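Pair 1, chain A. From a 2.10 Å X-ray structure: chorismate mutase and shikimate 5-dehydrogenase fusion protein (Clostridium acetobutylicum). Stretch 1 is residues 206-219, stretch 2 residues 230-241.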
# COMPACT_ATOMS: atom_id res chain seq x y z
N LYS A 206 37.55 26.40 14.31
CA LYS A 206 38.50 25.71 15.13
C LYS A 206 38.48 24.25 14.87
O LYS A 206 39.05 23.51 15.63
CB LYS A 206 38.26 25.92 16.62
CG LYS A 206 37.97 27.34 16.99
CD LYS A 206 37.88 27.36 18.51
CE LYS A 206 37.08 28.55 19.07
NZ LYS A 206 37.47 28.60 20.49
N PHE A 207 37.83 23.80 13.81
CA PHE A 207 37.79 22.32 13.64
C PHE A 207 38.38 22.04 12.30
O PHE A 207 38.51 22.93 11.50
CB PHE A 207 36.32 21.84 13.74
CG PHE A 207 35.77 21.95 15.12
CD1 PHE A 207 35.71 20.84 15.95
CD2 PHE A 207 35.35 23.17 15.62
CE1 PHE A 207 35.24 20.95 17.24
CE2 PHE A 207 34.88 23.28 16.91
CZ PHE A 207 34.82 22.19 17.71
N SER A 208 38.71 20.81 11.99
CA SER A 208 39.15 20.59 10.60
C SER A 208 38.14 19.86 9.69
O SER A 208 38.40 19.71 8.51
CB SER A 208 40.47 19.88 10.60
OG SER A 208 40.28 18.69 11.31
N SER A 209 37.00 19.41 10.23
CA SER A 209 35.85 18.94 9.42
C SER A 209 34.47 19.37 9.99
O SER A 209 34.23 19.25 11.18
CB SER A 209 35.87 17.45 9.37
OG SER A 209 36.91 17.05 8.54
N ALA A 210 33.59 19.87 9.13
CA ALA A 210 32.29 20.24 9.52
C ALA A 210 31.35 19.26 8.82
O ALA A 210 31.43 19.20 7.61
CB ALA A 210 31.99 21.64 9.01
N VAL A 211 30.50 18.52 9.56
CA VAL A 211 29.45 17.61 9.01
C VAL A 211 28.04 18.13 9.42
O VAL A 211 27.72 18.18 10.62
CB VAL A 211 29.60 16.12 9.54
CG1 VAL A 211 28.58 15.08 8.83
CG2 VAL A 211 31.02 15.58 9.38
N ASP A 212 27.21 18.53 8.48
CA ASP A 212 25.81 18.83 8.77
C ASP A 212 24.90 17.68 8.30
O ASP A 212 25.00 17.23 7.18
CB ASP A 212 25.36 20.09 8.06
CG ASP A 212 24.17 20.76 8.76
OD1 ASP A 212 23.42 20.02 9.43
OD2 ASP A 212 24.03 22.02 8.69
N LEU A 213 24.00 17.20 9.14
CA LEU A 213 23.08 16.13 8.70
C LEU A 213 21.93 16.69 7.87
O LEU A 213 21.19 15.93 7.26
CB LEU A 213 22.51 15.33 9.87
CG LEU A 213 23.18 14.11 10.43
CD1 LEU A 213 24.62 14.46 10.85
CD2 LEU A 213 22.33 13.80 11.59
N ILE A 214 21.78 18.00 7.86
CA ILE A 214 20.93 18.68 6.89
C ILE A 214 21.47 18.59 5.46
O ILE A 214 22.69 18.77 5.22
CB ILE A 214 20.88 20.14 7.27
CG1 ILE A 214 20.29 20.24 8.70
CG2 ILE A 214 20.12 20.97 6.15
CD1 ILE A 214 20.49 21.63 9.36
N TYR A 215 20.57 18.33 4.49
CA TYR A 215 20.93 18.16 3.05
C TYR A 215 20.13 19.13 2.19
O TYR A 215 20.32 19.25 0.98
CB TYR A 215 20.62 16.72 2.53
CG TYR A 215 19.21 16.26 2.83
CD1 TYR A 215 18.12 16.64 2.02
CD2 TYR A 215 18.95 15.50 3.94
CE1 TYR A 215 16.79 16.24 2.35
CE2 TYR A 215 17.69 15.10 4.27
CZ TYR A 215 16.62 15.46 3.48
OH TYR A 215 15.41 15.03 3.90
N ASN A 216 19.14 19.78 2.79
CA ASN A 216 18.47 20.84 2.06
C ASN A 216 18.26 21.93 3.05
O ASN A 216 17.51 21.72 4.01
CB ASN A 216 17.11 20.36 1.59
CG ASN A 216 16.38 21.41 0.79
OD1 ASN A 216 16.98 22.42 0.37
ND2 ASN A 216 15.08 21.21 0.57
N PRO A 217 18.93 23.08 2.86
CA PRO A 217 19.77 23.43 1.68
C PRO A 217 21.07 22.68 1.59
O PRO A 217 21.54 22.11 2.61
CB PRO A 217 20.01 24.95 1.84
CG PRO A 217 19.69 25.25 3.29
CD PRO A 217 18.71 24.22 3.76
N VAL A 218 21.67 22.61 0.40
CA VAL A 218 22.88 21.79 0.26
C VAL A 218 24.09 22.43 0.95
O VAL A 218 25.06 21.76 1.29
CB VAL A 218 23.26 21.38 -1.21
CG1 VAL A 218 22.31 20.27 -1.72
CG2 VAL A 218 23.25 22.56 -2.12
N GLU A 219 23.99 23.72 1.16
CA GLU A 219 24.94 24.45 1.98
C GLU A 219 24.14 25.28 2.98
O GLU A 219 23.49 26.25 2.61
CB GLU A 219 25.79 25.38 1.13
CG GLU A 219 26.94 26.03 1.91
CD GLU A 219 27.61 27.18 1.18
OE1 GLU A 219 26.96 28.25 0.97
OE2 GLU A 219 28.79 27.02 0.85
N GLY A 230 38.24 27.28 5.56
CA GLY A 230 39.15 26.24 5.12
C GLY A 230 38.85 24.90 5.69
O GLY A 230 39.66 23.97 5.56
N VAL A 231 37.67 24.75 6.31
CA VAL A 231 37.29 23.46 6.94
C VAL A 231 36.52 22.55 5.96
O VAL A 231 35.56 23.00 5.34
CB VAL A 231 36.41 23.65 8.27
CG1 VAL A 231 36.32 22.33 9.04
CG2 VAL A 231 36.96 24.73 9.17
N LYS A 232 36.93 21.29 5.82
CA LYS A 232 36.17 20.37 4.96
C LYS A 232 34.70 20.34 5.37
O LYS A 232 34.35 20.17 6.56
CB LYS A 232 36.72 18.95 5.02
CG LYS A 232 35.78 17.99 4.26
CD LYS A 232 36.41 16.70 3.86
CE LYS A 232 37.21 16.11 4.99
NZ LYS A 232 38.04 14.96 4.45
N ALA A 233 33.83 20.50 4.37
CA ALA A 233 32.42 20.64 4.62
C ALA A 233 31.68 19.47 4.00
O ALA A 233 31.90 19.17 2.82
CB ALA A 233 31.93 21.98 4.04
N VAL A 234 30.80 18.81 4.77
CA VAL A 234 29.95 17.71 4.26
C VAL A 234 28.47 17.91 4.67
O VAL A 234 28.19 18.02 5.88
CB VAL A 234 30.35 16.40 4.90
CG1 VAL A 234 29.87 15.22 4.07
CG2 VAL A 234 31.87 16.36 5.10
N ASN A 235 27.54 17.98 3.70
CA ASN A 235 26.07 18.01 4.03
C ASN A 235 25.49 16.58 4.10
O ASN A 235 26.21 15.65 3.88
CB ASN A 235 25.27 18.84 3.06
CG ASN A 235 25.19 18.19 1.67
OD1 ASN A 235 25.22 16.97 1.53
ND2 ASN A 235 25.13 19.03 0.64
N GLY A 236 24.21 16.38 4.44
CA GLY A 236 23.80 15.03 4.79
C GLY A 236 23.20 14.21 3.68
O GLY A 236 22.53 13.23 3.96
N LEU A 237 23.39 14.62 2.43
CA LEU A 237 22.77 13.92 1.30
C LEU A 237 23.20 12.46 1.14
O LEU A 237 22.36 11.56 0.98
CB LEU A 237 22.94 14.69 0.01
CG LEU A 237 22.18 14.22 -1.21
CD1 LEU A 237 20.67 13.93 -0.88
CD2 LEU A 237 22.33 15.36 -2.23
N TYR A 238 24.50 12.20 1.29
CA TYR A 238 24.95 10.86 1.16
C TYR A 238 24.37 9.96 2.26
O TYR A 238 24.14 8.78 2.06
CB TYR A 238 26.48 10.81 1.15
CG TYR A 238 26.96 9.56 0.48
CD1 TYR A 238 26.94 9.45 -0.91
CD2 TYR A 238 27.37 8.48 1.22
CE1 TYR A 238 27.31 8.26 -1.53
CE2 TYR A 238 27.78 7.28 0.61
CZ TYR A 238 27.74 7.20 -0.76
OH TYR A 238 28.16 6.00 -1.35
N MET A 239 24.16 10.51 3.45
CA MET A 239 23.59 9.76 4.51
C MET A 239 22.12 9.40 4.15
O MET A 239 21.74 8.29 4.30
CB MET A 239 23.63 10.58 5.83
CG MET A 239 22.98 9.86 7.06
SD MET A 239 23.21 10.85 8.61
CE MET A 239 22.29 9.93 9.82
N LEU A 240 21.33 10.37 3.72
CA LEU A 240 19.96 10.12 3.33
C LEU A 240 19.90 9.01 2.28
O LEU A 240 19.09 8.10 2.40
CB LEU A 240 19.35 11.38 2.77
CG LEU A 240 17.86 11.29 2.41
CD1 LEU A 240 16.98 11.14 3.69
CD2 LEU A 240 17.52 12.60 1.65
N VAL A 241 20.75 9.09 1.25
CA VAL A 241 20.71 8.12 0.17
C VAL A 241 21.16 6.82 0.65
O VAL A 241 20.54 5.80 0.33
CB VAL A 241 21.50 8.59 -1.08
CG1 VAL A 241 21.64 7.45 -2.08
CG2 VAL A 241 20.73 9.75 -1.68
O HOH W 1 20.90 13.30 6.33

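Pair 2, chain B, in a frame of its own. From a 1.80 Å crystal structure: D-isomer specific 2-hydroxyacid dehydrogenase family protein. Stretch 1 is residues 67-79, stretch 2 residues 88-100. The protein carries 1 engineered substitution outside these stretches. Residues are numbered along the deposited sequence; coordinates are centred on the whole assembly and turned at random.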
# COMPACT_ATOMS: atom_id res chain seq x y z
N LYS B 67 13.83 -0.13 27.03
CA LYS B 67 13.97 1.33 27.13
C LYS B 67 13.18 2.03 26.03
O LYS B 67 13.24 3.26 25.89
CB LYS B 67 15.44 1.69 27.00
CG LYS B 67 16.24 1.41 28.28
CD LYS B 67 17.66 1.87 28.03
CE LYS B 67 18.57 1.81 29.26
NZ LYS B 67 19.70 2.74 28.87
N LEU B 68 12.45 1.26 25.24
CA LEU B 68 11.81 1.82 24.05
C LEU B 68 10.61 2.72 24.38
O LEU B 68 9.71 2.29 25.11
CB LEU B 68 11.36 0.70 23.10
CG LEU B 68 10.67 1.16 21.80
CD1 LEU B 68 11.65 1.94 20.92
CD2 LEU B 68 10.12 -0.01 21.04
N SER B 69 10.65 3.94 23.86
CA SER B 69 9.64 4.99 24.01
C SER B 69 8.87 5.26 22.73
O SER B 69 7.65 5.56 22.75
CB SER B 69 10.37 6.28 24.41
OG SER B 69 10.79 6.16 25.75
N TRP B 70 9.60 5.23 21.61
CA TRP B 70 9.02 5.52 20.28
C TRP B 70 9.66 4.68 19.15
O TRP B 70 10.88 4.63 18.97
CB TRP B 70 9.10 7.01 19.98
CG TRP B 70 8.77 7.38 18.58
CD1 TRP B 70 7.73 6.90 17.81
CD2 TRP B 70 9.50 8.27 17.75
NE1 TRP B 70 7.79 7.45 16.57
CE2 TRP B 70 8.87 8.29 16.50
CE3 TRP B 70 10.65 9.04 17.94
CZ2 TRP B 70 9.36 9.05 15.42
CZ3 TRP B 70 11.13 9.81 16.89
CH2 TRP B 70 10.47 9.82 15.64
N PHE B 71 8.78 4.01 18.41
CA PHE B 71 9.16 3.16 17.26
C PHE B 71 8.51 3.79 16.03
O PHE B 71 7.28 3.87 15.93
CB PHE B 71 8.60 1.76 17.51
CG PHE B 71 8.86 0.74 16.42
CD1 PHE B 71 9.49 1.08 15.23
CD2 PHE B 71 8.38 -0.54 16.58
CE1 PHE B 71 9.66 0.09 14.19
CE2 PHE B 71 8.56 -1.51 15.58
CZ PHE B 71 9.19 -1.16 14.39
N GLN B 72 9.34 4.27 15.13
CA GLN B 72 8.91 4.72 13.82
C GLN B 72 9.05 3.55 12.85
O GLN B 72 10.19 3.14 12.53
CB GLN B 72 9.77 5.87 13.32
CG GLN B 72 9.44 6.32 11.87
CD GLN B 72 8.07 6.94 11.76
OE1 GLN B 72 7.76 7.94 12.44
NE2 GLN B 72 7.22 6.35 10.90
N SER B 73 7.92 3.01 12.42
CA SER B 73 7.89 1.99 11.34
C SER B 73 8.24 2.62 9.99
O SER B 73 7.88 3.76 9.72
CB SER B 73 6.52 1.31 11.25
OG SER B 73 6.43 0.49 10.07
N THR B 74 8.96 1.88 9.15
CA THR B 74 9.32 2.38 7.82
C THR B 74 8.24 2.00 6.84
O THR B 74 8.28 2.37 5.66
CB THR B 74 10.67 1.74 7.30
OG1 THR B 74 10.57 0.31 7.38
CG2 THR B 74 11.82 2.19 8.13
N TYR B 75 7.27 1.23 7.31
CA TYR B 75 6.18 0.76 6.46
C TYR B 75 4.86 1.33 6.92
O TYR B 75 4.64 1.62 8.11
CB TYR B 75 6.05 -0.77 6.53
CG TYR B 75 7.05 -1.58 5.79
CD1 TYR B 75 7.93 -0.99 4.88
CD2 TYR B 75 7.10 -2.97 5.96
CE1 TYR B 75 8.84 -1.77 4.16
CE2 TYR B 75 8.00 -3.75 5.25
CZ TYR B 75 8.86 -3.14 4.35
OH TYR B 75 9.75 -3.87 3.62
N ALA B 76 3.93 1.45 5.98
CA ALA B 76 2.59 1.83 6.35
C ALA B 76 1.92 0.73 7.17
O ALA B 76 1.21 1.01 8.12
CB ALA B 76 1.76 2.10 5.05
N GLY B 77 2.15 -0.53 6.80
CA GLY B 77 1.45 -1.63 7.46
C GLY B 77 2.17 -2.07 8.73
O GLY B 77 3.36 -2.37 8.69
N VAL B 78 1.45 -2.14 9.84
CA VAL B 78 2.07 -2.46 11.15
C VAL B 78 1.29 -3.55 11.85
O VAL B 78 1.46 -3.79 13.03
CB VAL B 78 2.20 -1.21 12.10
CG1 VAL B 78 3.19 -0.18 11.54
CG2 VAL B 78 0.81 -0.58 12.39
N ASP B 79 0.41 -4.24 11.10
CA ASP B 79 -0.46 -5.23 11.73
C ASP B 79 0.23 -6.28 12.57
O ASP B 79 -0.32 -6.73 13.56
CB ASP B 79 -1.41 -5.87 10.72
CG ASP B 79 -2.51 -4.95 10.34
OD1 ASP B 79 -2.27 -4.07 9.48
OD2 ASP B 79 -3.62 -5.09 10.91
N ARG B 88 2.78 -3.02 24.47
CA ARG B 88 2.14 -1.80 24.00
C ARG B 88 2.58 -0.57 24.79
O ARG B 88 1.91 0.47 24.75
CB ARG B 88 0.62 -1.97 24.03
CG ARG B 88 0.13 -2.78 22.85
CD ARG B 88 -1.25 -3.34 23.06
NE ARG B 88 -1.71 -3.99 21.82
CZ ARG B 88 -2.94 -4.44 21.63
NH1 ARG B 88 -3.27 -5.03 20.48
NH2 ARG B 88 -3.85 -4.31 22.59
N ASP B 89 3.72 -0.66 25.47
CA ASP B 89 4.16 0.38 26.39
C ASP B 89 5.15 1.35 25.72
O ASP B 89 6.17 1.71 26.32
CB ASP B 89 4.80 -0.24 27.65
CG ASP B 89 5.94 -1.20 27.32
OD1 ASP B 89 6.20 -1.44 26.11
OD2 ASP B 89 6.57 -1.72 28.25
N TYR B 90 4.84 1.72 24.49
CA TYR B 90 5.62 2.65 23.68
C TYR B 90 4.71 3.30 22.61
O TYR B 90 3.57 2.84 22.37
CB TYR B 90 6.82 1.94 23.02
CG TYR B 90 6.42 0.96 21.92
CD1 TYR B 90 6.09 -0.36 22.23
CD2 TYR B 90 6.31 1.38 20.60
CE1 TYR B 90 5.68 -1.25 21.24
CE2 TYR B 90 5.92 0.50 19.59
CZ TYR B 90 5.61 -0.82 19.92
OH TYR B 90 5.21 -1.70 18.93
N GLN B 91 5.20 4.35 21.97
CA GLN B 91 4.46 5.00 20.90
C GLN B 91 4.88 4.40 19.58
O GLN B 91 6.06 4.43 19.24
CB GLN B 91 4.75 6.49 20.84
CG GLN B 91 4.41 7.25 22.12
CD GLN B 91 4.14 8.71 21.83
OE1 GLN B 91 3.12 9.05 21.23
NE2 GLN B 91 5.08 9.56 22.21
N LEU B 92 3.93 3.86 18.85
CA LEU B 92 4.21 3.38 17.48
C LEU B 92 3.67 4.38 16.46
O LEU B 92 2.50 4.78 16.55
CB LEU B 92 3.55 2.01 17.26
CG LEU B 92 3.64 1.40 15.85
CD1 LEU B 92 5.09 1.07 15.41
CD2 LEU B 92 2.76 0.17 15.89
N THR B 93 4.51 4.78 15.50
CA THR B 93 4.04 5.54 14.33
C THR B 93 4.34 4.80 13.03
O THR B 93 5.33 4.07 12.93
CB THR B 93 4.67 6.93 14.25
OG1 THR B 93 6.08 6.78 14.25
CG2 THR B 93 4.25 7.80 15.46
N ASN B 94 3.50 4.99 12.03
CA ASN B 94 3.79 4.39 10.74
C ASN B 94 4.12 5.49 9.76
O ASN B 94 4.34 6.64 10.18
CB ASN B 94 2.62 3.52 10.30
CG ASN B 94 1.41 4.33 9.87
OD1 ASN B 94 1.22 5.47 10.31
ND2 ASN B 94 0.58 3.75 9.00
N VAL B 95 4.14 5.15 8.46
CA VAL B 95 4.44 6.07 7.40
C VAL B 95 3.13 6.34 6.65
O VAL B 95 2.45 5.40 6.21
CB VAL B 95 5.57 5.46 6.42
CG1 VAL B 95 5.70 6.31 5.18
CG2 VAL B 95 6.90 5.44 7.13
N ARG B 96 2.72 7.61 6.58
CA ARG B 96 1.56 7.96 5.78
C ARG B 96 1.74 9.22 4.95
O ARG B 96 2.63 10.02 5.22
CB ARG B 96 0.30 8.01 6.65
CG ARG B 96 0.27 9.09 7.71
CD ARG B 96 -1.18 9.54 7.86
NE ARG B 96 -1.35 10.87 8.45
CZ ARG B 96 -1.10 12.02 7.82
NH1 ARG B 96 -0.64 12.05 6.58
NH2 ARG B 96 -1.30 13.17 8.48
N GLY B 97 0.91 9.40 3.91
CA GLY B 97 0.89 10.64 3.18
C GLY B 97 1.93 10.82 2.08
O GLY B 97 1.94 11.85 1.38
N ILE B 98 2.80 9.82 1.88
CA ILE B 98 3.86 9.98 0.90
C ILE B 98 3.72 9.04 -0.31
O ILE B 98 4.65 8.93 -1.10
CB ILE B 98 5.26 9.80 1.54
CG1 ILE B 98 5.39 8.41 2.19
CG2 ILE B 98 5.53 10.95 2.58
CD1 ILE B 98 6.82 8.00 2.61
N PHE B 99 2.57 8.36 -0.44
CA PHE B 99 2.43 7.29 -1.42
C PHE B 99 1.52 7.62 -2.58
O PHE B 99 1.36 6.79 -3.45
CB PHE B 99 1.94 6.00 -0.77
CG PHE B 99 2.80 5.54 0.37
CD1 PHE B 99 2.39 5.73 1.68
CD2 PHE B 99 4.04 4.97 0.11
CE1 PHE B 99 3.17 5.30 2.73
CE2 PHE B 99 4.86 4.55 1.17
CZ PHE B 99 4.41 4.73 2.48
N GLY B 100 0.92 8.82 -2.58
CA GLY B 100 0.02 9.23 -3.69
C GLY B 100 0.61 9.12 -5.10
O GLY B 100 0.11 8.37 -5.95
O HOH W 2 6.66 7.78 24.11

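Both pairs set two short parallel strands side by side, and 14 central residues superpose on N, CA and C with an RMSD of 0.6 Å. The strand axes approach to 4.8 Å in each, at 11° in pair 1 and 14° in pair 2. Three bridges match in register: Ser A209–Lys A232 with Trp B70–Gln B91, Ala A210–Ala A233 with Phe B71–Leu B92, and Val A211–Val A234 with Gln B72–Thr B93.

The hydrogen-bond ladder is shared as well. Ala A210 N donates to Lys A232 O (2.7 Å) and Val A234 N to Ala A210 O (2.9 Å); their equivalents are Phe B71 N to Gln B91 O (2.9 Å) and Thr B93 N to Phe B71 O (2.9 Å). The ladders differ at the first rung, where Lys A232 N to Ser A208 O is weak (3.4 Å, 139°) but Gln B91 N to Ser B69 O is short and nearly straight (2.8 Å, 172°).

Side chains differ on the face carrying Ala A210 and Ala A233. These methyls leave little to interlock, and Val A231 packs against backbone instead, its CG1 lying 3.1 Å from Ser A208 C. In pair 2 the matching positions are filled by rings and a leucine: Leu B92 CD1 sits over the face of the Phe B71 ring, 4.1 Å from its centroid, while Tyr B90 CE2 reaches Phe B71 CB at 3.6 Å.

On the other face, Val A211 and Val A234 make a loose apolar contact (CG2 to CG2, 4.4 Å). Pair 2 replaces it with a polar chain: Trp B70 NE1 donates to Thr B93 OG1 (3.0 Å), which donates to Gln B72 OE1 (2.7 Å), and Gln B72 NE2 donates to Asn B94 O (3.0 Å). Yet the side-chain centres of Val A234 and Thr B93 fall only 0.3 Å apart, so similar shapes serve different chemistry.

Beyond the strands, Asn A235 and Asn B94 coincide (CA 0.4 Å, side-chain centres 0.4 Å), and both amides tie down the opposing loop: Asn A235 ND2 donates to Val A218 O and Asn B94 ND2 to Ala B76 O, at 2.8 and 2.9 Å. The next position separates the pairs. Gly A236 N donates to Ile A214 O (2.9 Å), and an ideal CB on this glycine would clash with Leu A213 O at 2.2 Å. At its match, Val B95, N lies 3.6 Å from Tyr B75 O, and the CA-to-CB bond points toward the other stretch, as a CB on Gly A236 would; Val B95 CG2 lies 3.2 Å from Ser B73 O.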